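Local structure of tail spike protein (Acinetobacter phage vB_AbaP_AS12, 6EU4) at the interface of chains A and B. The protein forms the trimeric tailspike of an Acinetobacter baumannii phage and probably recognises, and may degrade, the capsular polysaccharide of the host. Residues are numbered along the deposited sequence; one frame, centred on the assembly and turned at random. Chains: chain A/B, Tail spike protein.

Contact 1: the interface of chains A and B. Residues chain A 459-461, 469; chain B 469-471, 473.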
loop_
_atom_site.group_PDB
_atom_site.type_symbol
_atom_site.label_atom_id
_atom_site.label_comp_id
_atom_site.label_asym_id
_atom_site.label_seq_id
_atom_site.Cartn_x
_atom_site.Cartn_y
_atom_site.Cartn_z
ATOM N N ARG A 459 17.676 -7.418 15.698
ATOM C CA ARG A 459 16.606 -6.452 15.886
ATOM C C ARG A 459 16.860 -5.699 17.184
ATOM O O ARG A 459 16.955 -6.311 18.252
ATOM C CB ARG A 459 15.250 -7.149 15.929
ATOM C CG ARG A 459 14.078 -6.192 15.965
ATOM C CD ARG A 459 12.764 -6.959 16.007
ATOM N NE ARG A 459 11.605 -6.103 15.840
ATOM C CZ ARG A 459 10.374 -6.558 15.623
ATOM N NH1 ARG A 459 10.147 -7.875 15.554
ATOM N NH2 ARG A 459 9.363 -5.707 15.482
ATOM N N TYR A 460 16.975 -4.380 17.086
ATOM C CA TYR A 460 17.160 -3.507 18.238
ATOM C C TYR A 460 15.879 -2.731 18.477
ATOM O O TYR A 460 15.403 -2.022 17.585
ATOM C CB TYR A 460 18.332 -2.555 18.003
ATOM C CG TYR A 460 19.643 -3.282 17.896
ATOM C CD1 TYR A 460 20.104 -3.770 16.664
ATOM C CD2 TYR A 460 20.411 -3.521 19.032
ATOM C CE1 TYR A 460 21.300 -4.450 16.575
ATOM C CE2 TYR A 460 21.610 -4.199 18.948
ATOM C CZ TYR A 460 22.041 -4.668 17.720
ATOM O OH TYR A 460 23.225 -5.342 17.669
ATOM N N GLN A 461 15.330 -2.861 19.680
ATOM C CA GLN A 461 14.166 -2.105 20.110
ATOM C C GLN A 461 14.522 -1.309 21.363
ATOM O O GLN A 461 15.047 -1.871 22.338
ATOM C CB GLN A 461 12.979 -3.037 20.396
ATOM C CG GLN A 461 12.501 -3.838 19.197
ATOM C CD GLN A 461 11.368 -4.786 19.542
ATOM O OE1 GLN A 461 11.468 -5.567 20.480
ATOM N NE2 GLN A 461 10.284 -4.712 18.793
ATOM N N LEU A 469 6.983 -6.516 26.406
ATOM C CA LEU A 469 6.356 -7.540 25.573
ATOM C C LEU A 469 5.730 -8.557 26.513
ATOM O O LEU A 469 6.438 -9.160 27.325
ATOM C CB LEU A 469 7.382 -8.225 24.669
ATOM C CG LEU A 469 6.886 -9.433 23.879
ATOM C CD1 LEU A 469 5.637 -9.127 23.072
ATOM C CD2 LEU A 469 8.010 -9.899 22.952
ATOM N N LEU B 469 17.744 -10.656 18.860
ATOM C CA LEU B 469 16.724 -9.705 19.280
ATOM C C LEU B 469 17.245 -9.063 20.551
ATOM O O LEU B 469 17.500 -9.764 21.538
ATOM C CB LEU B 469 15.381 -10.394 19.523
ATOM C CG LEU B 469 14.280 -9.585 20.197
ATOM C CD1 LEU B 469 14.024 -8.258 19.503
ATOM C CD2 LEU B 469 12.999 -10.445 20.228
ATOM N N VAL B 470 17.429 -7.743 20.517
ATOM C CA VAL B 470 18.017 -6.986 21.613
ATOM C C VAL B 470 17.029 -5.880 21.955
ATOM O O VAL B 470 16.872 -4.918 21.189
ATOM C CB VAL B 470 19.399 -6.418 21.250
ATOM C CG1 VAL B 470 19.914 -5.511 22.322
ATOM C CG2 VAL B 470 20.389 -7.544 21.036
HETATM N N MSE B 471 16.328 -6.037 23.066
HETATM C CA MSE B 471 15.275 -5.100 23.413
HETATM C C MSE B 471 15.513 -4.548 24.792
HETATM O O MSE B 471 15.784 -5.294 25.734
HETATM C CB MSE B 471 13.902 -5.765 23.338
HETATM C CG MSE B 471 13.758 -7.004 24.201
HETATM SE SE MSE B 471 11.919 -7.724 23.907
HETATM C CE MSE B 471 12.277 -9.555 23.442
ATOM N N SER B 473 13.546 -3.697 27.019
ATOM C CA SER B 473 12.118 -3.929 27.225
ATOM C C SER B 473 11.972 -5.142 28.131
ATOM O O SER B 473 12.761 -6.084 28.035
ATOM C CB SER B 473 11.403 -4.196 25.886
ATOM O OG SER B 473 11.819 -3.310 24.856
HETATM O O HOH W 1 10.364 -4.287 22.717
#
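A:Arg459 and A:Gln461 pair through their backbones with B:Val470, joining strand 458-462 of one chain to strand 468-471 of the other in parallel. The amide N of B:Val470 donates to the carbonyl O of A:Arg459 at 2.7 Å, arriving nearly head-on to the carbonyl. In return, the amide N of A:Gln461 gives a bond of 3.0 Å to the carbonyl O of B:Val470. Around this pair the packing is tight. On one side of the sheet the isopropyl group of B:Val470 lies alongside the A:Tyr460 ring, its CB 3.8 Å from the ring carbon CD2. On the other side, CD1 of B:Leu469 lies 3.9 Å from CD of A:Arg459; with chi1 at -173° and an extended chain, the arginine points as the leucine does, CB and CG also near CD1.

Towards B:Ser473 the contact becomes looser and is bridged by water. OE1 of the A:Gln461 amide lies 3.8 Å from CB of selenomethionine B:Met471, and a water 2.8 Å from OE1 links it to the hydroxyl OG of B:Ser473. Farther out, CD2 of A:Leu469 stays 4.3 Å from the methyl CE of B:Met471. The site lies in the short strands between the long parallel beta-helix, the usual body of such tailspikes, and the C-terminal region.

Contact 2: the interface of chains A and B. Residues chain A 523, 538, 540; chain B 525, 536, 551.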
loop_
_atom_site.group_PDB
_atom_site.type_symbol
_atom_site.label_atom_id
_atom_site.label_comp_id
_atom_site.label_asym_id
_atom_site.label_seq_id
_atom_site.Cartn_x
_atom_site.Cartn_y
_atom_site.Cartn_z
ATOM N N GLN A 523 23.767 -18.012 31.950
ATOM C CA GLN A 523 22.612 -17.132 31.975
ATOM C C GLN A 523 23.058 -15.836 32.630
ATOM O O GLN A 523 23.477 -15.849 33.790
ATOM C CB GLN A 523 21.454 -17.739 32.754
ATOM C CG GLN A 523 20.292 -16.757 33.013
ATOM C CD GLN A 523 19.438 -16.550 31.772
ATOM O OE1 GLN A 523 18.858 -17.494 31.232
ATOM N NE2 GLN A 523 19.368 -15.312 31.303
ATOM N N LEU A 538 24.551 -17.053 36.215
ATOM C CA LEU A 538 24.595 -18.475 36.523
ATOM C C LEU A 538 25.431 -19.149 35.440
ATOM O O LEU A 538 25.078 -19.079 34.256
ATOM C CB LEU A 538 23.185 -19.062 36.546
ATOM C CG LEU A 538 23.043 -20.588 36.540
ATOM C CD1 LEU A 538 23.775 -21.243 37.693
ATOM C CD2 LEU A 538 21.558 -20.963 36.542
ATOM N N PHE A 540 27.292 -22.652 33.985
ATOM C CA PHE A 540 27.417 -24.101 33.932
ATOM C C PHE A 540 28.759 -24.435 33.289
ATOM O O PHE A 540 28.933 -24.252 32.080
ATOM C CB PHE A 540 26.284 -24.721 33.117
ATOM C CG PHE A 540 24.919 -24.520 33.708
ATOM C CD1 PHE A 540 24.420 -25.426 34.629
ATOM C CD2 PHE A 540 24.123 -23.452 33.328
ATOM C CE1 PHE A 540 23.162 -25.263 35.180
ATOM C CE2 PHE A 540 22.850 -23.290 33.881
ATOM C CZ PHE A 540 22.374 -24.198 34.798
ATOM N N TRP B 525 18.185 -24.663 29.212
ATOM C CA TRP B 525 19.127 -23.844 28.482
ATOM C C TRP B 525 19.764 -24.666 27.375
ATOM O O TRP B 525 19.891 -25.893 27.486
ATOM C CB TRP B 525 20.217 -23.295 29.389
ATOM C CG TRP B 525 19.792 -22.257 30.340
ATOM C CD1 TRP B 525 19.686 -20.913 30.095
ATOM C CD2 TRP B 525 19.461 -22.441 31.726
ATOM N NE1 TRP B 525 19.299 -20.257 31.239
ATOM C CE2 TRP B 525 19.169 -21.164 32.256
ATOM C CE3 TRP B 525 19.383 -23.557 32.571
ATOM C CZ2 TRP B 525 18.812 -20.971 33.598
ATOM C CZ3 TRP B 525 19.010 -23.364 33.898
ATOM C CH2 TRP B 525 18.726 -22.087 34.397
ATOM N N ALA B 536 21.558 -27.395 29.608
ATOM C CA ALA B 536 21.446 -27.399 31.055
ATOM C C ALA B 536 19.967 -27.317 31.398
ATOM O O ALA B 536 19.157 -26.816 30.613
ATOM C CB ALA B 536 22.226 -26.243 31.681
ATOM N N LEU B 551 19.635 -29.441 39.252
ATOM C CA LEU B 551 20.396 -29.008 38.090
ATOM C C LEU B 551 21.025 -30.197 37.373
ATOM O O LEU B 551 21.495 -31.150 38.008
ATOM C CB LEU B 551 21.514 -28.039 38.489
ATOM C CG LEU B 551 21.102 -26.679 39.039
ATOM C CD1 LEU B 551 22.334 -25.929 39.520
ATOM C CD2 LEU B 551 20.352 -25.862 37.981
#
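The indole of B:Trp525 meets A:Gln523 through a hydrogen bond and A:Phe540 through its ring face. In the polar part, NE1 donates to the side-chain carbonyl OE1 of A:Gln523 over 2.8 Å, with an angle of 173° at the hydrogen. OE1 lies almost exactly in the indole plane, whereas the amide is turned 52° from that plane. A bend in the glutamine chain (chi2 77°) carries its carbonyl to the indole N-H, and the bond should help to fix the rotation of the tryptophan.

The aromatic contacts come next. A:Phe540 brings its CE2-CZ edge over the rim of one indole face, with CZ 3.6 Å from CZ3. The methyl CB of B:Ala536 sits over the centre of the phenyl ring, 3.5 Å from its centroid, in a CH-pi contact.

Leucine methyls border the patch on the side away from B:Ala536. CD2 of A:Leu538 touches the indole at CH2, 3.7 Å away, its side chain crossing that of B:Trp525 at about a right angle. At the rim of the phenyl ring, CD2 of B:Leu551 lies 4.0 Å from CE1 of A:Phe540, these two side chains also crossing steeply. The site joins strands 520-526 and 535-542 of chain A to strands 520-526, 535-542 and 547-554 of chain B, in the beta-rich C-terminal part.

Contact 3: the interface of chains A and B. Residues chain A 88-90, 93, 120, 122; chain B 86-87.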
loop_
_atom_site.group_PDB
_atom_site.type_symbol
_atom_site.label_atom_id
_atom_site.label_comp_id
_atom_site.label_asym_id
_atom_site.label_seq_id
_atom_site.Cartn_x
_atom_site.Cartn_y
_atom_site.Cartn_z
ATOM N N THR A 88 -16.686 22.324 -27.303
ATOM C CA THR A 88 -15.237 22.158 -27.333
ATOM C C THR A 88 -14.621 23.146 -28.310
ATOM O O THR A 88 -15.096 23.269 -29.441
ATOM C CB THR A 88 -14.884 20.740 -27.744
ATOM O OG1 THR A 88 -15.521 19.828 -26.850
ATOM C CG2 THR A 88 -13.376 20.534 -27.701
ATOM N N VAL A 89 -13.562 23.841 -27.885
ATOM C CA VAL A 89 -12.842 24.782 -28.742
ATOM C C VAL A 89 -11.346 24.603 -28.526
ATOM O O VAL A 89 -10.896 23.920 -27.603
ATOM C CB VAL A 89 -13.206 26.265 -28.479
ATOM C CG1 VAL A 89 -14.685 26.528 -28.737
ATOM C CG2 VAL A 89 -12.803 26.659 -27.071
ATOM N N SER A 90 -10.576 25.277 -29.378
ATOM C CA SER A 90 -9.127 25.347 -29.315
ATOM C C SER A 90 -8.688 26.809 -29.232
ATOM O O SER A 90 -9.416 27.695 -29.678
ATOM C CB SER A 90 -8.505 24.693 -30.551
ATOM O OG SER A 90 -8.889 23.325 -30.650
ATOM N N HIS A 93 -9.335 29.143 -32.135
ATOM C CA HIS A 93 -10.638 29.750 -32.398
ATOM C C HIS A 93 -10.728 31.172 -31.868
ATOM O O HIS A 93 -11.601 31.931 -32.304
ATOM C CB HIS A 93 -11.751 28.896 -31.790
ATOM C CG HIS A 93 -11.953 27.592 -32.499
ATOM N ND1 HIS A 93 -11.569 26.381 -31.965
ATOM C CD2 HIS A 93 -12.477 27.318 -33.717
ATOM C CE1 HIS A 93 -11.862 25.415 -32.819
ATOM N NE2 HIS A 93 -12.410 25.958 -33.893
ATOM N N ARG A 120 -9.160 22.186 -26.153
ATOM C CA ARG A 120 -8.212 21.275 -26.772
ATOM C C ARG A 120 -6.940 22.019 -27.166
ATOM O O ARG A 120 -6.997 23.076 -27.807
ATOM C CB ARG A 120 -8.834 20.611 -27.998
ATOM C CG ARG A 120 -9.879 19.552 -27.636
ATOM C CD ARG A 120 -9.237 18.206 -27.241
ATOM N NE ARG A 120 -8.782 17.522 -28.452
ATOM C CZ ARG A 120 -7.516 17.417 -28.842
ATOM N NH1 ARG A 120 -6.516 17.903 -28.095
ATOM N NH2 ARG A 120 -7.245 16.810 -29.997
ATOM N N ASN A 122 -3.542 21.798 -29.393
ATOM C CA ASN A 122 -3.206 21.091 -30.624
ATOM C C ASN A 122 -1.785 21.344 -31.104
ATOM O O ASN A 122 -1.444 20.983 -32.237
ATOM C CB ASN A 122 -4.203 21.490 -31.696
ATOM C CG ASN A 122 -5.616 21.294 -31.238
ATOM O OD1 ASN A 122 -5.931 20.273 -30.615
ATOM N ND2 ASN A 122 -6.470 22.271 -31.507
ATOM N N ASN B 86 -11.014 20.609 -33.960
ATOM C CA ASN B 86 -10.231 20.387 -32.746
ATOM C C ASN B 86 -9.251 19.220 -32.872
ATOM O O ASN B 86 -9.087 18.424 -31.939
ATOM C CB ASN B 86 -11.183 20.183 -31.567
ATOM C CG ASN B 86 -12.025 21.411 -31.291
ATOM O OD1 ASN B 86 -11.510 22.525 -31.215
ATOM N ND2 ASN B 86 -13.338 21.221 -31.171
ATOM N N ASN B 87 -8.580 19.129 -34.019
ATOM C CA ASN B 87 -7.478 18.185 -34.237
ATOM C C ASN B 87 -7.872 16.751 -33.880
ATOM O O ASN B 87 -7.095 16.004 -33.293
ATOM C CB ASN B 87 -6.225 18.599 -33.456
ATOM C CG ASN B 87 -4.973 17.890 -33.953
ATOM O OD1 ASN B 87 -4.783 17.697 -35.154
ATOM N ND2 ASN B 87 -4.128 17.489 -33.033
HETATM O O HOH W 2 -4.681 17.876 -30.352
#
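B:Asn86 inserts its side-chain amide beside A:Thr88, A:Ser90 and A:His93 in the N-terminal part of this trimeric phage tailspike. Among the direct hydrogen bonds, the hydroxyl OG of A:Ser90 donates to the amide oxygen OD1 of B:Asn86 at 2.8 Å, 17° from the carbonyl plane. On the other branch of the amide, ND2 gives a weak bond to the backbone O of A:Thr88 at 3.2 Å. A chi1 of -63° turns the amide of B:Asn86 towards the A:Thr88 to A:Ser90 segment. The imidazole of A:His93 points its CE1 edge at OD1 of B:Asn86, 3.3 Å away, its plane steeply inclined to the amide.

Second-shell bonds within chain A place the serine. Its amide N donates to ND1 of A:His93, 3.0 Å away and close to the imidazole plane, while ND2 of A:Asn122 donates to the serine OG at 2.8 Å. The serine hydroxyl thus accepts from one asparagine and donates to the other.

Water-mediated contacts involve B:Asn87, whose ND2 lies 2.8 Å from a water that also contacts both terminal guanidinium nitrogens of A:Arg120 and OD1 of A:Asn122.

By van der Waals contact, the A:Asn122 and B:Asn87 side chains run past each other in opposite directions, CG of the former 3.5 Å from CB of the latter.

Contacts 1 and 2 lie about 23 Å apart between the centres of their C-alpha atoms, whereas contact 3 is about 64 Å from contact 1 and 85 Å from contact 2. No residue position recurs from one contact to another, but contact 2 uses strands 520-526 and 535-542 from both chains, and contact 1 draws strand 468-471 from each. The same two chains therefore touch at widely spaced points along the elongated spike by different means: backbone pairing, an aromatic patch and an asparagine-rich polar network. Repeated among the three copies of the assembly, such distributed contacts probably hold the subunits in register along their length.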